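Local coordinates for histidine-containing phosphotransfer protein (Zea mays, PDB 1WN0), which probably relays phosphoryl groups between cytokinin sensor histidine kinases and response regulators, as a histidine phosphotransfer carrier in a multistep His-to-Asp pathway, at residues N11-S16 with R128-T133; Q28-L33 with A87-Q92; K95-Q100 with L117-N122; Q103-Q106 with G112-M115; F42-V47 with T133-E138. All blocks are in the same frame, centred on the assembly; numbering follows the deposited sequence.

Contact 1: N11-S16 with R128-T133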
# COMPACT_ATOMS: atom_id res chain seq x y z
N ASN A 11 3.60 -16.72 -12.94
CA ASN A 11 4.78 -17.13 -12.14
C ASN A 11 5.95 -16.12 -12.20
O ASN A 11 6.64 -15.88 -11.19
CB ASN A 11 5.30 -18.55 -12.53
CG ASN A 11 4.32 -19.71 -12.15
OD1 ASN A 11 4.45 -20.85 -12.67
ND2 ASN A 11 3.35 -19.42 -11.22
N ALA A 12 6.19 -15.54 -13.38
CA ALA A 12 7.30 -14.65 -13.61
C ALA A 12 6.98 -13.22 -13.12
O ALA A 12 7.87 -12.54 -12.65
CB ALA A 12 7.66 -14.61 -15.12
N LEU A 13 5.72 -12.78 -13.28
CA LEU A 13 5.19 -11.56 -12.66
C LEU A 13 5.36 -11.58 -11.15
O LEU A 13 5.89 -10.68 -10.54
CB LEU A 13 3.70 -11.42 -12.97
CG LEU A 13 3.03 -10.20 -12.27
CD1 LEU A 13 3.83 -8.97 -12.55
CD2 LEU A 13 1.53 -9.98 -12.66
N LEU A 14 4.90 -12.66 -10.55
CA LEU A 14 5.06 -12.90 -9.11
C LEU A 14 6.49 -12.93 -8.67
O LEU A 14 6.78 -12.25 -7.73
CB LEU A 14 4.41 -14.22 -8.67
CG LEU A 14 2.90 -14.15 -8.71
CD1 LEU A 14 2.42 -15.51 -8.40
CD2 LEU A 14 2.28 -13.18 -7.73
N SER A 15 7.39 -13.64 -9.36
CA SER A 15 8.81 -13.62 -8.94
C SER A 15 9.42 -12.24 -9.02
O SER A 15 10.23 -11.87 -8.18
CB SER A 15 9.69 -14.56 -9.76
OG SER A 15 9.18 -15.86 -9.72
N SER A 16 9.06 -11.51 -10.07
CA SER A 16 9.50 -10.14 -10.24
C SER A 16 9.02 -9.24 -9.04
O SER A 16 9.75 -8.38 -8.54
CB SER A 16 8.92 -9.60 -11.58
OG SER A 16 8.36 -8.28 -11.46
N ARG A 128 0.11 -1.38 -7.11
CA ARG A 128 -1.19 -1.57 -7.67
C ARG A 128 -1.22 -2.17 -9.11
O ARG A 128 -2.02 -3.11 -9.36
CB ARG A 128 -1.94 -0.28 -7.75
CG ARG A 128 -3.38 -0.52 -8.22
CD ARG A 128 -4.24 0.73 -8.00
NE ARG A 128 -3.79 1.75 -8.91
CZ ARG A 128 -4.20 3.02 -8.96
NH1 ARG A 128 -5.16 3.52 -8.13
NH2 ARG A 128 -3.64 3.78 -9.92
N ASN A 129 -0.40 -1.58 -10.03
CA ASN A 129 -0.38 -2.02 -11.42
C ASN A 129 0.02 -3.45 -11.54
O ASN A 129 -0.55 -4.13 -12.36
CB ASN A 129 0.52 -1.15 -12.37
CG ASN A 129 -0.08 0.31 -12.55
OD1 ASN A 129 -1.34 0.52 -12.42
ND2 ASN A 129 0.81 1.31 -12.85
N LYS A 130 0.99 -3.88 -10.76
CA LYS A 130 1.35 -5.24 -10.72
C LYS A 130 0.19 -6.11 -10.26
O LYS A 130 -0.09 -7.16 -10.84
CB LYS A 130 2.54 -5.43 -9.78
CG LYS A 130 3.77 -4.64 -10.19
CD LYS A 130 4.57 -5.31 -11.23
CE LYS A 130 5.72 -4.47 -11.60
NZ LYS A 130 5.32 -3.09 -11.53
N PHE A 131 -0.46 -5.70 -9.19
CA PHE A 131 -1.55 -6.49 -8.59
C PHE A 131 -2.69 -6.61 -9.60
O PHE A 131 -3.43 -7.61 -9.57
CB PHE A 131 -2.14 -5.87 -7.28
CG PHE A 131 -1.39 -6.21 -6.01
CD1 PHE A 131 -0.70 -7.41 -5.83
CD2 PHE A 131 -1.45 -5.32 -4.93
CE1 PHE A 131 -0.07 -7.66 -4.64
CE2 PHE A 131 -0.81 -5.60 -3.76
CZ PHE A 131 -0.13 -6.74 -3.62
N GLN A 132 -2.87 -5.58 -10.42
CA GLN A 132 -4.03 -5.55 -11.30
C GLN A 132 -3.82 -6.56 -12.45
O GLN A 132 -4.71 -7.36 -12.75
CB GLN A 132 -4.30 -4.20 -11.88
CG GLN A 132 -5.11 -3.24 -11.03
CD GLN A 132 -4.96 -1.78 -11.55
OE1 GLN A 132 -5.57 -0.84 -10.98
NE2 GLN A 132 -4.16 -1.58 -12.67
N THR A 133 -2.66 -6.53 -13.08
CA THR A 133 -2.33 -7.62 -14.02
C THR A 133 -2.28 -8.99 -13.32
O THR A 133 -2.69 -10.03 -13.86
CB THR A 133 -1.05 -7.28 -14.87
OG1 THR A 133 0.16 -7.61 -14.15
CG2 THR A 133 -0.94 -5.75 -15.17
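The flat group under Leu13 is the peptide carbonyl of Lys130: Leu13 CD2 stands 3.7 Å from Lys130 O. The same methyl, Leu13 CD2, lies 3.1 Å from OG1 of Thr133, a tight approach. Thr133 turns its hydroxyl between backbone N and carbonyl carbon (chi1 83°), which sets OG1 facing back along the helix, and from there Thr133 OG1 gives a weak hydrogen bond of 3.3 Å to Lys130 O. One leucine methyl thus sits beside a hydroxyl and a carbonyl that are weakly bonded to each other. The other branch, Leu13 CD1, rests 4.0 Å from CD of Lys130. Lysine suits this half-exposed position because its methylene chain, bent at chi2 and again at chi4, can lie against a leucine while its charged end goes to another partner: NZ forms a salt bridge with Asp126, one turn back. Behind Leu13, CG anti to the backbone N (chi1 176°) aims both methyls at helix 110-138. The contact lays helix 10-19 on the outside of helix 110-138, with Leu13 also reaching Leu137 further along, Lys130 touching Met17, and Phe131 turned to the other side, where its ring meets that of Phe27.

Contact 2: Q28-L33 with A87-Q92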
# COMPACT_ATOMS: atom_id res chain seq x y z
N GLN A 28 3.61 -13.97 0.05
CA GLN A 28 3.80 -15.38 -0.35
C GLN A 28 2.75 -16.30 0.27
O GLN A 28 2.18 -17.21 -0.36
CB GLN A 28 5.18 -15.82 0.16
CG GLN A 28 5.62 -17.28 -0.24
CD GLN A 28 6.63 -17.28 -1.39
OE1 GLN A 28 6.31 -17.83 -2.46
NE2 GLN A 28 7.82 -16.63 -1.19
N GLN A 29 2.54 -16.07 1.56
CA GLN A 29 1.59 -16.84 2.37
C GLN A 29 0.17 -16.63 1.80
O GLN A 29 -0.62 -17.54 1.64
CB GLN A 29 1.72 -16.41 3.84
CG GLN A 29 1.43 -17.50 4.84
CD GLN A 29 0.30 -17.10 5.81
OE1 GLN A 29 -0.90 -17.38 5.59
NE2 GLN A 29 0.70 -16.48 6.91
N LEU A 30 -0.10 -15.41 1.38
CA LEU A 30 -1.38 -15.08 0.79
C LEU A 30 -1.67 -15.83 -0.46
O LEU A 30 -2.76 -16.28 -0.66
CB LEU A 30 -1.43 -13.60 0.45
CG LEU A 30 -2.40 -12.79 1.19
CD1 LEU A 30 -2.44 -11.42 0.51
CD2 LEU A 30 -3.71 -13.43 1.12
N GLN A 31 -0.68 -15.90 -1.34
CA GLN A 31 -0.88 -16.40 -2.65
C GLN A 31 -0.90 -17.89 -2.60
O GLN A 31 -1.43 -18.56 -3.48
CB GLN A 31 0.29 -15.91 -3.55
CG GLN A 31 -0.01 -15.56 -5.07
CD GLN A 31 -1.46 -15.30 -5.54
OE1 GLN A 31 -1.98 -14.19 -5.46
NE2 GLN A 31 -2.06 -16.31 -6.15
N MET A 32 -0.25 -18.45 -1.60
CA MET A 32 -0.30 -19.93 -1.36
C MET A 32 -1.80 -20.34 -1.14
O MET A 32 -2.25 -21.38 -1.54
CB MET A 32 0.64 -20.35 -0.16
CG MET A 32 1.74 -21.44 -0.37
SD MET A 32 2.68 -21.73 -2.04
CE MET A 32 3.47 -19.94 -2.40
N LEU A 33 -2.56 -19.42 -0.54
CA LEU A 33 -3.98 -19.59 -0.35
C LEU A 33 -4.73 -19.64 -1.69
O LEU A 33 -5.57 -20.47 -1.84
CB LEU A 33 -4.48 -18.44 0.52
CG LEU A 33 -5.17 -18.56 1.88
CD1 LEU A 33 -4.91 -19.98 2.64
CD2 LEU A 33 -4.92 -17.24 2.75
N ALA A 87 0.31 -3.40 5.21
CA ALA A 87 0.80 -4.63 5.97
C ALA A 87 -0.05 -5.89 5.69
O ALA A 87 0.50 -6.98 5.53
CB ALA A 87 0.85 -4.41 7.47
N SER A 88 -1.36 -5.72 5.50
CA SER A 88 -2.20 -6.87 5.12
C SER A 88 -1.85 -7.65 3.86
O SER A 88 -2.20 -8.83 3.70
CB SER A 88 -3.63 -6.42 5.04
OG SER A 88 -3.96 -5.71 3.83
N VAL A 89 -1.29 -6.99 2.87
CA VAL A 89 -0.85 -7.68 1.66
C VAL A 89 0.66 -7.73 1.54
O VAL A 89 1.18 -7.97 0.49
CB VAL A 89 -1.40 -7.03 0.41
CG1 VAL A 89 -2.91 -7.15 0.35
CG2 VAL A 89 -0.89 -5.56 0.20
N GLY A 90 1.39 -7.45 2.62
CA GLY A 90 2.85 -7.47 2.57
C GLY A 90 3.46 -6.43 1.62
O GLY A 90 4.60 -6.64 1.15
N ALA A 91 2.77 -5.28 1.37
CA ALA A 91 3.38 -4.17 0.54
C ALA A 91 4.47 -3.41 1.37
O ALA A 91 4.26 -2.31 1.94
CB ALA A 91 2.26 -3.20 0.17
N GLN A 92 5.58 -4.05 1.53
CA GLN A 92 6.56 -3.67 2.47
C GLN A 92 7.16 -2.28 2.18
O GLN A 92 7.55 -1.61 3.07
CB GLN A 92 7.75 -4.69 2.48
CG GLN A 92 8.67 -4.56 3.70
CD GLN A 92 9.98 -3.64 3.47
OE1 GLN A 92 10.58 -3.08 4.46
NE2 GLN A 92 10.44 -3.55 2.22
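Leu30 and Val89 meet at an angle rather than head on: the leucine's CB bond aims at segment 87-92, whereas the valine's runs across the line of approach. Leu30 therefore pushes one methyl, CD1, against the flank of the turn. Leu30 CD1 lies 4.2 Å from Val89 CA and 4.3 Å from Val89 CG1. It reaches the backbone too, with Leu30 CD1 4.1 Å from Ser88 O. Its chi1 of -114° is not a staggered value, so the leucine's pose should be read with some reserve. Ser88 offers only backbone, since its CB points away and its OG is hydrogen-bonded to Ser85 O.

Val89 is presented by a helix ending. Gly90, with phi 63°, is the C' residue of a Schellman motif in which Ala91 N bonds to Ser86 O and Gly90 N to Ala87 O, the latter at 3.1 Å. The positive phi is easily adopted by glycine. Ala91, the centre of an inverse gamma turn, then serves as N-cap of the next helix. A compact apolar side chain suits the buried place of Val89, which packs on Phe131, Val46 and Phe50 as well as on Leu30, while Leu30 reaches Val43 as well.

The side chains that meet are apolar, and the one polar atom touched, Ser88 O, only lies against a methyl. The distances are long, so the join rests on dispersion and on the exclusion of water; the polar bonds nearby belong to the turn's own backbone and to the backbone pairing of Gly90 with Asp24, which probably help to place Val89.

Contact 3: K95-Q100 with L117-N122; sequences KFTCMQ and LAVVRN
Thr97 OG1 is a polar atom with several neighbours: it is hydrogen-bonded to Lys93 O one turn back and to Glu123 OE2 on the facing helix, while across the contact CG1 of Val119 lies against it at 3.7 Å. The hydroxyl sits anti to the carbonyl carbon (chi1 -54°), beside the backbone N, and this leaves the methyl CG2 to point between Val119 and Val120. Threonine thus fits twice over, with a buried hydroxyl given partners and an apolar branch given to the interface. Thr97 CB touches Val120 CG2 at 3.7 Å and Thr97 CG2 stands 3.8 Å from Val120 CB. Short branched side chains let the backbones come close, the CA atoms of Thr97 and Val120 being 6.2 Å apart. Cys98 SG adds a looser contact, 4.5 Å from Val120 CG2. On the outer side Gln100 folds back over its own helix: Gln100 NE2 donates to Phe96 O at 2.8 Å and also lies over the centre of the Phe96 ring. The two helical segments run antiparallel, 171° between directions, and Cys98 continues inward to Val79 and Leu82 on the helix bearing His80, the predicted phosphorylation site; this is the antiparallel four-helix bundle of HPt domains.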
# COMPACT_ATOMS: atom_id res chain seq x y z
N LYS A 95 4.54 0.18 3.42
CA LYS A 95 4.47 0.13 4.91
C LYS A 95 5.65 0.86 5.48
O LYS A 95 5.49 1.76 6.33
CB LYS A 95 4.48 -1.35 5.42
CG LYS A 95 4.40 -1.64 6.92
CD LYS A 95 4.73 -3.17 7.09
CE LYS A 95 4.67 -3.86 8.52
NZ LYS A 95 4.36 -5.56 8.66
N PHE A 96 6.85 0.59 4.93
CA PHE A 96 8.02 1.28 5.44
C PHE A 96 7.91 2.76 5.28
O PHE A 96 8.24 3.50 6.20
CB PHE A 96 9.28 0.80 4.77
CG PHE A 96 10.49 1.50 5.28
CD1 PHE A 96 10.99 2.62 4.61
CD2 PHE A 96 11.11 1.04 6.42
CE1 PHE A 96 12.09 3.36 5.19
CE2 PHE A 96 12.15 1.72 6.95
CZ PHE A 96 12.68 2.91 6.30
N THR A 97 7.47 3.24 4.12
CA THR A 97 7.14 4.70 4.01
C THR A 97 6.23 5.30 5.04
O THR A 97 6.47 6.41 5.54
CB THR A 97 6.71 5.07 2.56
OG1 THR A 97 7.75 4.63 1.69
CG2 THR A 97 6.79 6.58 2.30
N CYS A 98 5.16 4.59 5.32
CA CYS A 98 4.14 5.01 6.22
C CYS A 98 4.78 5.28 7.54
O CYS A 98 4.49 6.28 8.20
CB CYS A 98 3.11 3.97 6.36
SG CYS A 98 2.02 3.87 4.98
N MET A 99 5.74 4.43 7.89
CA MET A 99 6.44 4.56 9.17
C MET A 99 7.32 5.80 9.35
O MET A 99 7.60 6.18 10.46
CB MET A 99 7.24 3.23 9.48
CG MET A 99 6.24 1.96 9.97
SD MET A 99 7.23 0.49 9.65
CE MET A 99 8.20 0.59 11.39
N GLN A 100 7.73 6.46 8.27
CA GLN A 100 8.55 7.70 8.38
C GLN A 100 7.75 8.92 8.62
O GLN A 100 8.32 10.02 8.75
CB GLN A 100 9.38 7.89 7.10
CG GLN A 100 9.92 6.49 6.61
CD GLN A 100 10.61 5.64 7.72
OE1 GLN A 100 11.35 6.21 8.46
NE2 GLN A 100 10.41 4.25 7.77
N LEU A 117 4.41 11.62 1.22
CA LEU A 117 3.25 11.23 0.44
C LEU A 117 3.52 10.93 -0.99
O LEU A 117 2.91 9.95 -1.52
CB LEU A 117 2.12 12.21 0.49
CG LEU A 117 0.75 11.87 -0.11
CD1 LEU A 117 0.21 10.60 0.64
CD2 LEU A 117 -0.22 13.05 0.05
N ALA A 118 4.35 11.75 -1.69
CA ALA A 118 4.66 11.42 -3.09
C ALA A 118 5.44 10.13 -3.19
O ALA A 118 5.35 9.42 -4.20
CB ALA A 118 5.51 12.56 -3.76
N VAL A 119 6.34 9.85 -2.22
CA VAL A 119 7.05 8.58 -2.34
C VAL A 119 6.02 7.46 -2.24
O VAL A 119 6.08 6.49 -2.91
CB VAL A 119 8.04 8.35 -1.17
CG1 VAL A 119 8.58 6.85 -1.17
CG2 VAL A 119 9.21 9.29 -1.27
N VAL A 120 5.14 7.59 -1.26
CA VAL A 120 4.11 6.51 -1.04
C VAL A 120 3.14 6.31 -2.20
O VAL A 120 2.83 5.12 -2.66
CB VAL A 120 3.49 6.62 0.35
CG1 VAL A 120 2.19 7.33 0.34
CG2 VAL A 120 3.36 5.26 0.92
N ARG A 121 2.76 7.44 -2.78
CA ARG A 121 1.98 7.44 -4.06
C ARG A 121 2.68 6.72 -5.19
O ARG A 121 2.07 5.83 -5.80
CB ARG A 121 1.69 8.83 -4.58
CG ARG A 121 0.66 8.93 -5.68
CD ARG A 121 0.40 10.39 -6.19
NE ARG A 121 -0.40 11.14 -5.23
CZ ARG A 121 0.05 12.07 -4.38
NH1 ARG A 121 1.34 12.41 -4.31
NH2 ARG A 121 -0.79 12.70 -3.57
N ASN A 122 3.96 6.98 -5.42
CA ASN A 122 4.68 6.25 -6.46
C ASN A 122 4.78 4.80 -6.22
O ASN A 122 4.50 4.03 -7.14
CB ASN A 122 6.08 6.81 -6.70
CG ASN A 122 6.01 8.20 -7.36
OD1 ASN A 122 5.13 8.45 -8.16
ND2 ASN A 122 6.88 9.12 -6.97

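Contact 4: Q103-Q106 with G112-M115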
# COMPACT_ATOMS: atom_id res chain seq x y z
N GLN A 103 7.91 10.84 12.62
CA GLN A 103 8.70 11.94 13.04
C GLN A 103 8.14 13.20 12.31
O GLN A 103 8.14 14.23 12.83
CB GLN A 103 10.22 11.64 12.88
CG GLN A 103 11.15 12.82 13.31
CD GLN A 103 11.04 13.11 14.79
OE1 GLN A 103 10.57 12.22 15.53
NE2 GLN A 103 11.37 14.37 15.23
N LEU A 104 7.67 13.05 11.06
CA LEU A 104 7.25 14.16 10.28
C LEU A 104 6.05 14.88 10.88
O LEU A 104 5.99 16.11 10.89
CB LEU A 104 6.92 13.73 8.87
CG LEU A 104 8.18 13.14 8.10
CD1 LEU A 104 7.60 12.62 6.85
CD2 LEU A 104 9.21 14.07 7.74
N CYS A 105 5.10 14.10 11.34
CA CYS A 105 3.95 14.61 12.02
C CYS A 105 4.31 15.13 13.39
O CYS A 105 3.81 16.21 13.78
CB CYS A 105 2.95 13.52 12.22
SG CYS A 105 2.08 13.18 10.71
N GLN A 106 5.21 14.44 14.11
CA GLN A 106 5.73 15.03 15.37
C GLN A 106 6.21 16.43 15.15
O GLN A 106 5.91 17.42 15.93
CB GLN A 106 6.91 14.15 15.96
CG GLN A 106 7.68 14.77 17.18
CD GLN A 106 6.72 14.92 18.41
OE1 GLN A 106 5.82 14.05 18.60
NE2 GLN A 106 6.88 16.04 19.18
N GLY A 112 7.89 17.72 4.58
CA GLY A 112 8.32 16.34 4.60
C GLY A 112 7.17 15.36 4.39
O GLY A 112 7.36 14.30 3.85
N CYS A 113 6.03 15.70 4.90
CA CYS A 113 4.81 14.88 4.70
C CYS A 113 4.44 14.89 3.24
O CYS A 113 3.99 13.82 2.73
CB CYS A 113 3.60 15.33 5.49
SG CYS A 113 3.75 15.05 7.33
N ILE A 114 4.64 16.00 2.54
CA ILE A 114 4.25 16.05 1.10
C ILE A 114 5.21 15.19 0.32
O ILE A 114 4.86 14.54 -0.67
CB ILE A 114 4.17 17.46 0.60
CG1 ILE A 114 2.91 18.27 1.21
CG2 ILE A 114 4.13 17.53 -0.87
CD1 ILE A 114 2.85 19.72 0.72
N MET A 115 6.47 15.21 0.73
CA MET A 115 7.45 14.41 0.02
C MET A 115 7.15 13.00 0.36
O MET A 115 7.20 12.19 -0.52
CB MET A 115 8.87 14.77 0.47
CG MET A 115 9.21 16.17 0.30
SD MET A 115 10.90 16.79 0.83
CE MET A 115 11.81 16.12 -0.32
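Leu104 and Cys113 bring two successive helices together, their CA atoms only 6.1 Å apart across the short connection of residues 107-109. Leu104 holds CG anti to its carbonyl carbon (chi1 -63°) and extends both methyls over the backbone of Gly112. Leu104 CD1 approaches Gly112 O to 3.4 Å, and Leu104 CD2 comes within 4.0 Å of Gly112 CA. A side chain on residue 112 would point into this leucine, its CB falling 2.7 Å from Leu104 CD2, so the hydrogen of glycine is what lets the branch lie on the bare backbone. Nearer the root, Leu104 CB rests 3.8 Å from SG of Cys113. Cys113 SG also faces SG of Cys105 at 4.2 Å, far too long for a disulfide; the two cysteines act here as compact apolar groups in a buried spot. Replacing Leu104 by alanine would probably leave a gap above Gly112, whose backbone would lose both methyls that lie on it, with only the CB contact to Cys113 remaining. Around the pair, Leu104 also touches Asn109, whose OD1 is hydrogen-bonded to Gly112 N, Cys105 packs on Val75 and Asp76 of helix 72-88, and Cys113 on Leu65, at the end of the bundle, where the chain turns from helix 101-106 into helix 110-138.

Contact 5: F42-V47 with T133-E138; sequences FVAEVV and TMLQLE
Leu135 sets out with its CB bond directed at segment 42-47 of helix 42-64, and its CG stands anti to the carbonyl carbon (chi1 -66°), which carries the fork towards Ala44 and Val47. CB and CG serve as the stem; the touching is left to the two methyls. Leu135 CD2 lies on Ala44, 3.9 Å from its CB and 4.0 Å from its CA, so that the leucine rests on a position where the helix is slim. Leu135 CD1 goes to Val47 CG1 at 4.2 Å, and the two side chains pass alongside one another in opposite senses. Ala44 and Val47 are three residues apart and so share a face, the small one admitting the leucine and the branched one filling in beside it. Val47 spreads its other methyl to Met134, with Val47 CG2 4.4 Å from Met134 CE at the end of that flexible chain. Met134 itself reaches on to Leu10, Leu14 and Phe27, so its slender thioether spans several helices. The segment axes stay 11.3 Å apart at closest and their directions differ by 153°, a wide and nearly antiparallel pairing. Leucine, valine, alanine and methionine meeting in this way are the ordinary apolar packing of an antiparallel helical bundle, the fold of HPt proteins.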
# COMPACT_ATOMS: atom_id res chain seq x y z
N PHE A 42 -10.79 -14.97 -1.86
CA PHE A 42 -10.24 -14.38 -0.66
C PHE A 42 -9.07 -13.45 -0.95
O PHE A 42 -9.08 -12.24 -0.57
CB PHE A 42 -9.82 -15.42 0.41
CG PHE A 42 -9.35 -14.78 1.74
CD1 PHE A 42 -10.23 -14.14 2.54
CD2 PHE A 42 -8.04 -14.86 2.14
CE1 PHE A 42 -9.80 -13.62 3.71
CE2 PHE A 42 -7.60 -14.37 3.30
CZ PHE A 42 -8.49 -13.75 4.10
N VAL A 43 -8.08 -14.03 -1.56
CA VAL A 43 -6.96 -13.28 -2.03
C VAL A 43 -7.36 -12.04 -2.83
O VAL A 43 -6.92 -10.94 -2.47
CB VAL A 43 -5.98 -14.14 -2.84
CG1 VAL A 43 -4.85 -13.28 -3.41
CG2 VAL A 43 -5.34 -15.07 -1.95
N ALA A 44 -8.24 -12.21 -3.83
CA ALA A 44 -8.67 -11.14 -4.68
C ALA A 44 -9.37 -10.03 -3.90
O ALA A 44 -9.21 -8.87 -4.25
CB ALA A 44 -9.61 -11.68 -5.93
N GLU A 45 -10.22 -10.41 -2.94
CA GLU A 45 -10.96 -9.45 -2.14
C GLU A 45 -9.98 -8.61 -1.24
O GLU A 45 -10.11 -7.38 -1.09
CB GLU A 45 -11.89 -10.20 -1.26
CG GLU A 45 -12.92 -9.32 -0.66
CD GLU A 45 -13.79 -10.02 0.33
OE1 GLU A 45 -14.31 -9.20 1.14
OE2 GLU A 45 -13.95 -11.31 0.29
N VAL A 46 -9.01 -9.29 -0.63
CA VAL A 46 -8.05 -8.64 0.27
C VAL A 46 -7.22 -7.65 -0.54
O VAL A 46 -6.96 -6.51 -0.13
CB VAL A 46 -7.12 -9.67 0.95
CG1 VAL A 46 -5.98 -9.01 1.60
CG2 VAL A 46 -7.87 -10.41 2.03
N VAL A 47 -6.76 -8.10 -1.70
CA VAL A 47 -5.96 -7.26 -2.58
C VAL A 47 -6.69 -6.05 -3.13
O VAL A 47 -6.15 -5.00 -3.19
CB VAL A 47 -5.41 -8.04 -3.77
CG1 VAL A 47 -4.78 -7.10 -4.77
CG2 VAL A 47 -4.34 -9.00 -3.33
N THR A 133 -2.66 -6.53 -13.08
CA THR A 133 -2.33 -7.62 -14.02
C THR A 133 -2.28 -8.99 -13.32
O THR A 133 -2.69 -10.03 -13.86
CB THR A 133 -1.05 -7.28 -14.87
OG1 THR A 133 0.16 -7.61 -14.15
CG2 THR A 133 -0.94 -5.75 -15.17
N MET A 134 -1.78 -9.04 -12.11
CA MET A 134 -1.88 -10.30 -11.37
C MET A 134 -3.27 -10.88 -11.48
O MET A 134 -3.41 -12.08 -11.88
CB MET A 134 -1.59 -10.11 -9.91
CG MET A 134 -1.33 -11.43 -9.25
SD MET A 134 -1.03 -11.28 -7.50
CE MET A 134 -2.55 -10.64 -6.97
N LEU A 135 -4.28 -10.08 -11.11
CA LEU A 135 -5.62 -10.56 -10.97
C LEU A 135 -6.21 -10.83 -12.32
O LEU A 135 -7.04 -11.69 -12.44
CB LEU A 135 -6.54 -9.60 -10.21
CG LEU A 135 -6.15 -9.42 -8.74
CD1 LEU A 135 -6.93 -8.21 -8.16
CD2 LEU A 135 -6.36 -10.72 -7.93
N GLN A 136 -5.80 -10.10 -13.31
CA GLN A 136 -6.38 -10.22 -14.62
C GLN A 136 -5.86 -11.54 -15.20
O GLN A 136 -6.68 -12.38 -15.62
CB GLN A 136 -6.03 -9.01 -15.52
CG GLN A 136 -7.22 -8.03 -15.78
CD GLN A 136 -6.74 -6.57 -16.08
OE1 GLN A 136 -5.77 -6.38 -16.85
NE2 GLN A 136 -7.40 -5.57 -15.48
N LEU A 137 -4.55 -11.76 -15.18
CA LEU A 137 -4.02 -13.06 -15.58
C LEU A 137 -4.83 -14.20 -14.90
O LEU A 137 -5.36 -15.08 -15.57
CB LEU A 137 -2.51 -13.16 -15.32
CG LEU A 137 -1.60 -12.24 -16.15
CD1 LEU A 137 -0.22 -12.19 -15.57
CD2 LEU A 137 -1.53 -12.65 -17.65
N GLU A 138 -5.04 -14.14 -13.60
CA GLU A 138 -5.81 -15.20 -12.92
C GLU A 138 -7.30 -15.45 -13.47
O GLU A 138 -7.70 -16.62 -13.65
CB GLU A 138 -5.78 -14.94 -11.40
CG GLU A 138 -4.59 -15.57 -10.66
CD GLU A 138 -4.23 -14.84 -9.37
OE1 GLU A 138 -4.99 -13.98 -8.89
OE2 GLU A 138 -3.16 -15.14 -8.82

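Helix 110-138 runs through contacts 1, 3, 4 and 5, whereas contact 2 joins helix 25-34 to the turn after helix 72-88. Contacts 2 and 3 are buried, contacts 4 and 5 partly so, and contact 1 lies at the surface, where a lysine chain and a threonine hydroxyl replace fully apolar partners. Contacts 1, 2 and 5 touch one another at one end of the molecule: Phe131 meets Val89, and Leu14 meets both Gln31 and Met134. Contact 1 shares Thr133 with contact 5. Contact 4 stands at the far end, its centre about 32 Å from that of contact 5, and uses cysteines and a bare glycine; only contact 3 places a buried hydroxyl in the interface.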